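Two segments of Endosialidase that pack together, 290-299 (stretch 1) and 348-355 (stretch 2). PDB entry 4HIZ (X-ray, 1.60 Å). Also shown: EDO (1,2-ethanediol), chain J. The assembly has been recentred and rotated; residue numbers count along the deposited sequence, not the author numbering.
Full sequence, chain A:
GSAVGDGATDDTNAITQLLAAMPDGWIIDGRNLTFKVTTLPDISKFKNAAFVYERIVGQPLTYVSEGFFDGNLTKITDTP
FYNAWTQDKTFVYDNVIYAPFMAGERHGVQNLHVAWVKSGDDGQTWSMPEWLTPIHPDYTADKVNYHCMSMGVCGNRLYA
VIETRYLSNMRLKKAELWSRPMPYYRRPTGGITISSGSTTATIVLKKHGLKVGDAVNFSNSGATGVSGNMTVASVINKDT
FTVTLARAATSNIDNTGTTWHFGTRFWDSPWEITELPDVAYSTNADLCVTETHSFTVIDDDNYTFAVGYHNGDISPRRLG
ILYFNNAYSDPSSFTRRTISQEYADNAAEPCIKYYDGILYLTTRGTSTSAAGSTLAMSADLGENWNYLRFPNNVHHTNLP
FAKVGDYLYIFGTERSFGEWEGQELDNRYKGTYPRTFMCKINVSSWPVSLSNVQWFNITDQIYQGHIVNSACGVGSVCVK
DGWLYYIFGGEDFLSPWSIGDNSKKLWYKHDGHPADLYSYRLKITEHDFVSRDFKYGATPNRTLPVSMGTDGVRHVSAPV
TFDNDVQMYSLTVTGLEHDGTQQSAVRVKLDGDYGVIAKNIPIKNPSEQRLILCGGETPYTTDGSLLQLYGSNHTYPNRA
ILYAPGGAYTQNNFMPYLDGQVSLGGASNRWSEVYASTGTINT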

# COMPACT_ATOMS: atom_id res chain seq x y z
N THR A 290 18.43 35.29 -0.16
CA THR A 290 17.27 34.75 -0.88
C THR A 290 17.07 33.31 -0.44
O THR A 290 15.96 32.90 -0.08
CB THR A 290 17.50 34.82 -2.38
OG1 THR A 290 17.62 36.20 -2.76
CG2 THR A 290 16.32 34.25 -3.16
N GLU A 291 18.15 32.54 -0.48
CA GLU A 291 18.12 31.13 -0.08
C GLU A 291 19.42 30.72 0.52
O GLU A 291 20.48 31.16 0.05
CB GLU A 291 17.86 30.16 -1.28
CG GLU A 291 16.45 30.22 -1.84
CD GLU A 291 16.30 29.45 -3.15
OE1 GLU A 291 17.30 29.22 -3.83
OE2 GLU A 291 15.17 29.04 -3.50
N THR A 292 19.36 29.89 1.57
CA THR A 292 20.50 29.07 1.99
C THR A 292 20.35 27.70 1.32
O THR A 292 19.22 27.18 1.16
CB THR A 292 20.58 28.91 3.52
OG1 THR A 292 19.38 28.36 4.06
CG2 THR A 292 20.82 30.30 4.22
N HIS A 293 21.49 27.12 0.93
CA HIS A 293 21.45 26.02 -0.04
C HIS A 293 22.78 25.30 -0.03
O HIS A 293 23.83 25.95 -0.18
CB HIS A 293 21.15 26.60 -1.44
CG HIS A 293 21.15 25.59 -2.56
ND1 HIS A 293 22.29 25.25 -3.25
CD2 HIS A 293 20.13 24.91 -3.15
CE1 HIS A 293 21.98 24.39 -4.22
NE2 HIS A 293 20.68 24.18 -4.19
N SER A 294 22.75 23.97 0.19
CA SER A 294 23.96 23.13 0.19
C SER A 294 24.71 23.24 1.53
O SER A 294 24.58 24.22 2.28
CB SER A 294 24.89 23.45 -1.01
OG SER A 294 25.74 22.35 -1.31
N PHE A 295 25.50 22.21 1.80
CA PHE A 295 26.15 22.06 3.10
C PHE A 295 27.40 21.24 2.87
O PHE A 295 27.36 20.22 2.17
CB PHE A 295 25.20 21.31 4.06
CG PHE A 295 25.78 21.04 5.41
CD1 PHE A 295 26.48 19.86 5.65
CD2 PHE A 295 25.61 21.96 6.44
CE1 PHE A 295 27.00 19.58 6.94
CE2 PHE A 295 26.13 21.71 7.72
CZ PHE A 295 26.82 20.52 7.97
N THR A 296 28.52 21.63 3.48
CA THR A 296 29.66 20.72 3.44
C THR A 296 30.55 20.90 4.68
O THR A 296 30.72 22.02 5.20
CB THR A 296 30.49 20.89 2.13
OG1 THR A 296 31.48 19.86 2.03
CG2 THR A 296 31.20 22.25 2.10
N VAL A 297 31.08 19.79 5.17
CA VAL A 297 31.95 19.82 6.35
C VAL A 297 33.40 20.09 5.98
O VAL A 297 33.94 19.46 5.07
CB VAL A 297 31.88 18.51 7.12
CG1 VAL A 297 32.94 18.49 8.26
CG2 VAL A 297 30.49 18.33 7.67
N ILE A 298 34.03 21.01 6.70
CA ILE A 298 35.45 21.30 6.50
C ILE A 298 36.26 20.52 7.56
O ILE A 298 37.30 19.95 7.24
CB ILE A 298 35.70 22.81 6.59
CG1 ILE A 298 35.14 23.49 5.33
CG2 ILE A 298 37.21 23.12 6.81
CD1 ILE A 298 34.55 24.82 5.58
N ASP A 299 35.78 20.49 8.81
CA ASP A 299 36.47 19.75 9.87
C ASP A 299 35.41 19.14 10.80
O ASP A 299 34.74 19.86 11.55
CB ASP A 299 37.37 20.73 10.64
CG ASP A 299 38.28 20.07 11.69
OD1 ASP A 299 37.92 19.07 12.31
OD2 ASP A 299 39.38 20.61 11.94
N ALA A 348 22.68 31.76 -8.76
CA ALA A 348 21.92 31.37 -7.58
C ALA A 348 22.42 30.02 -7.10
O ALA A 348 23.16 29.33 -7.82
CB ALA A 348 20.42 31.23 -7.95
N GLU A 349 21.99 29.65 -5.89
CA GLU A 349 22.00 28.25 -5.45
C GLU A 349 23.30 27.51 -5.66
O GLU A 349 23.35 26.51 -6.40
CB GLU A 349 20.84 27.51 -6.14
CG GLU A 349 19.50 27.99 -5.59
CD GLU A 349 18.29 27.41 -6.32
OE1 GLU A 349 18.47 26.61 -7.27
OE2 GLU A 349 17.15 27.77 -5.94
N PRO A 350 24.36 27.97 -5.00
CA PRO A 350 25.64 27.25 -5.09
C PRO A 350 25.58 25.85 -4.47
O PRO A 350 25.03 25.70 -3.38
CB PRO A 350 26.60 28.13 -4.28
CG PRO A 350 25.67 28.85 -3.29
CD PRO A 350 24.43 29.15 -4.11
N CYS A 351 26.16 24.87 -5.15
CA CYS A 351 26.39 23.57 -4.52
C CYS A 351 27.84 23.63 -4.10
O CYS A 351 28.72 24.02 -4.89
CB CYS A 351 26.20 22.43 -5.51
SG CYS A 351 24.44 22.17 -5.94
N ILE A 352 28.11 23.25 -2.85
CA ILE A 352 29.48 23.34 -2.36
C ILE A 352 29.91 22.03 -1.71
O ILE A 352 29.13 21.40 -1.00
CB ILE A 352 29.67 24.48 -1.32
CG1 ILE A 352 28.64 24.39 -0.18
CG2 ILE A 352 29.55 25.83 -2.02
CD1 ILE A 352 28.91 25.42 0.96
N LYS A 353 31.15 21.61 -1.99
CA LYS A 353 31.69 20.38 -1.37
C LYS A 353 33.18 20.57 -1.12
O LYS A 353 33.92 21.03 -1.98
CB LYS A 353 31.46 19.16 -2.26
CG LYS A 353 29.97 18.76 -2.41
CD LYS A 353 29.40 18.27 -1.07
CE LYS A 353 27.85 18.09 -1.11
NZ LYS A 353 27.16 19.44 -1.43
N TYR A 354 33.60 20.18 0.07
CA TYR A 354 35.02 20.25 0.46
C TYR A 354 35.65 18.88 0.38
O TYR A 354 35.11 17.90 0.94
CB TYR A 354 35.08 20.79 1.88
CG TYR A 354 36.45 20.99 2.46
CD1 TYR A 354 37.17 22.15 2.21
CD2 TYR A 354 37.00 20.05 3.33
CE1 TYR A 354 38.44 22.36 2.80
CE2 TYR A 354 38.24 20.26 3.91
CZ TYR A 354 38.94 21.40 3.63
OH TYR A 354 40.19 21.60 4.23
N TYR A 355 36.79 18.79 -0.32
CA TYR A 355 37.56 17.54 -0.37
C TYR A 355 39.03 17.84 -0.25
O TYR A 355 39.57 18.61 -1.05
CB TYR A 355 37.37 16.86 -1.72
CG TYR A 355 36.00 16.37 -2.02
CD1 TYR A 355 35.58 15.13 -1.57
CD2 TYR A 355 35.12 17.14 -2.76
CE1 TYR A 355 34.32 14.64 -1.86
CE2 TYR A 355 33.85 16.67 -3.07
CZ TYR A 355 33.46 15.42 -2.60
OH TYR A 355 32.21 14.92 -2.90
C1 EDO J . 31.88 15.62 0.60
O1 EDO J . 30.79 14.81 1.08
C2 EDO J . 32.12 16.81 1.53
O2 EDO J . 30.90 17.20 2.21
O HOH W 1 24.92 19.38 0.44
O HOH W 2 40.16 20.36 6.94

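How do two nearly parallel strands join when their backbones do not bond to each other directly? The axes of 291-297 and 348-355 approach to 5.8 Å and differ by 5°, and side chains of the first strand reach the backbone of the second. Ser294 and Thr296, both with CB toward stretch 2 and chi1 in t, extend their hydroxyls to alternate amides: Ile352 N donates to Ser294 OG (3.0 Å), and Tyr354 N donates to Thr296 OG1 (2.9 Å). The two-residue step on each strand keeps these bonds in register.

What fixes the imidazole of His293? Its chi1 of 177° carries the ring across to stretch 2, where His293 ND1 donates to Pro350 O at 2.8 Å. With chi2 at -88°, one ring face meets Glu349: Glu349 CB lies 3.8 Å from the centroid of the His293 ring, almost on the normal. Cys351 SG sits at the ring edge, 3.7 Å from His293 CE1. Nearby, Glu291 OE1 and Glu349 OE2 are only 2.6 Å apart, so one acid is probably protonated.

Why does Lys353 fold back when its CB points away? The m, m, t, m rotamer curls the chain so that its amine returns to the interface, where Lys353 NZ donates to Ile352 O at 2.8 Å. Lys353 NZ also donates to water 1 (2.9 Å), a water that lies 3.1 Å from Phe295 O and so can link the strands.

How does the contact close at the corner? Tyr354 has its CB toward stretch 1, and chi1 of -178° extends the ring from there; Ile298 CG1 covers one face, 4.1 Å from the centroid of the Tyr354 ring. Water 2 joins the polar groups, lying 2.9 Å from Ile298 O and 3.0 Å from Tyr354 OH. An ethanediol, probably from the crystallisation liquor, hydrogen-bonds through O2 to Thr296 OG1 (2.7 Å).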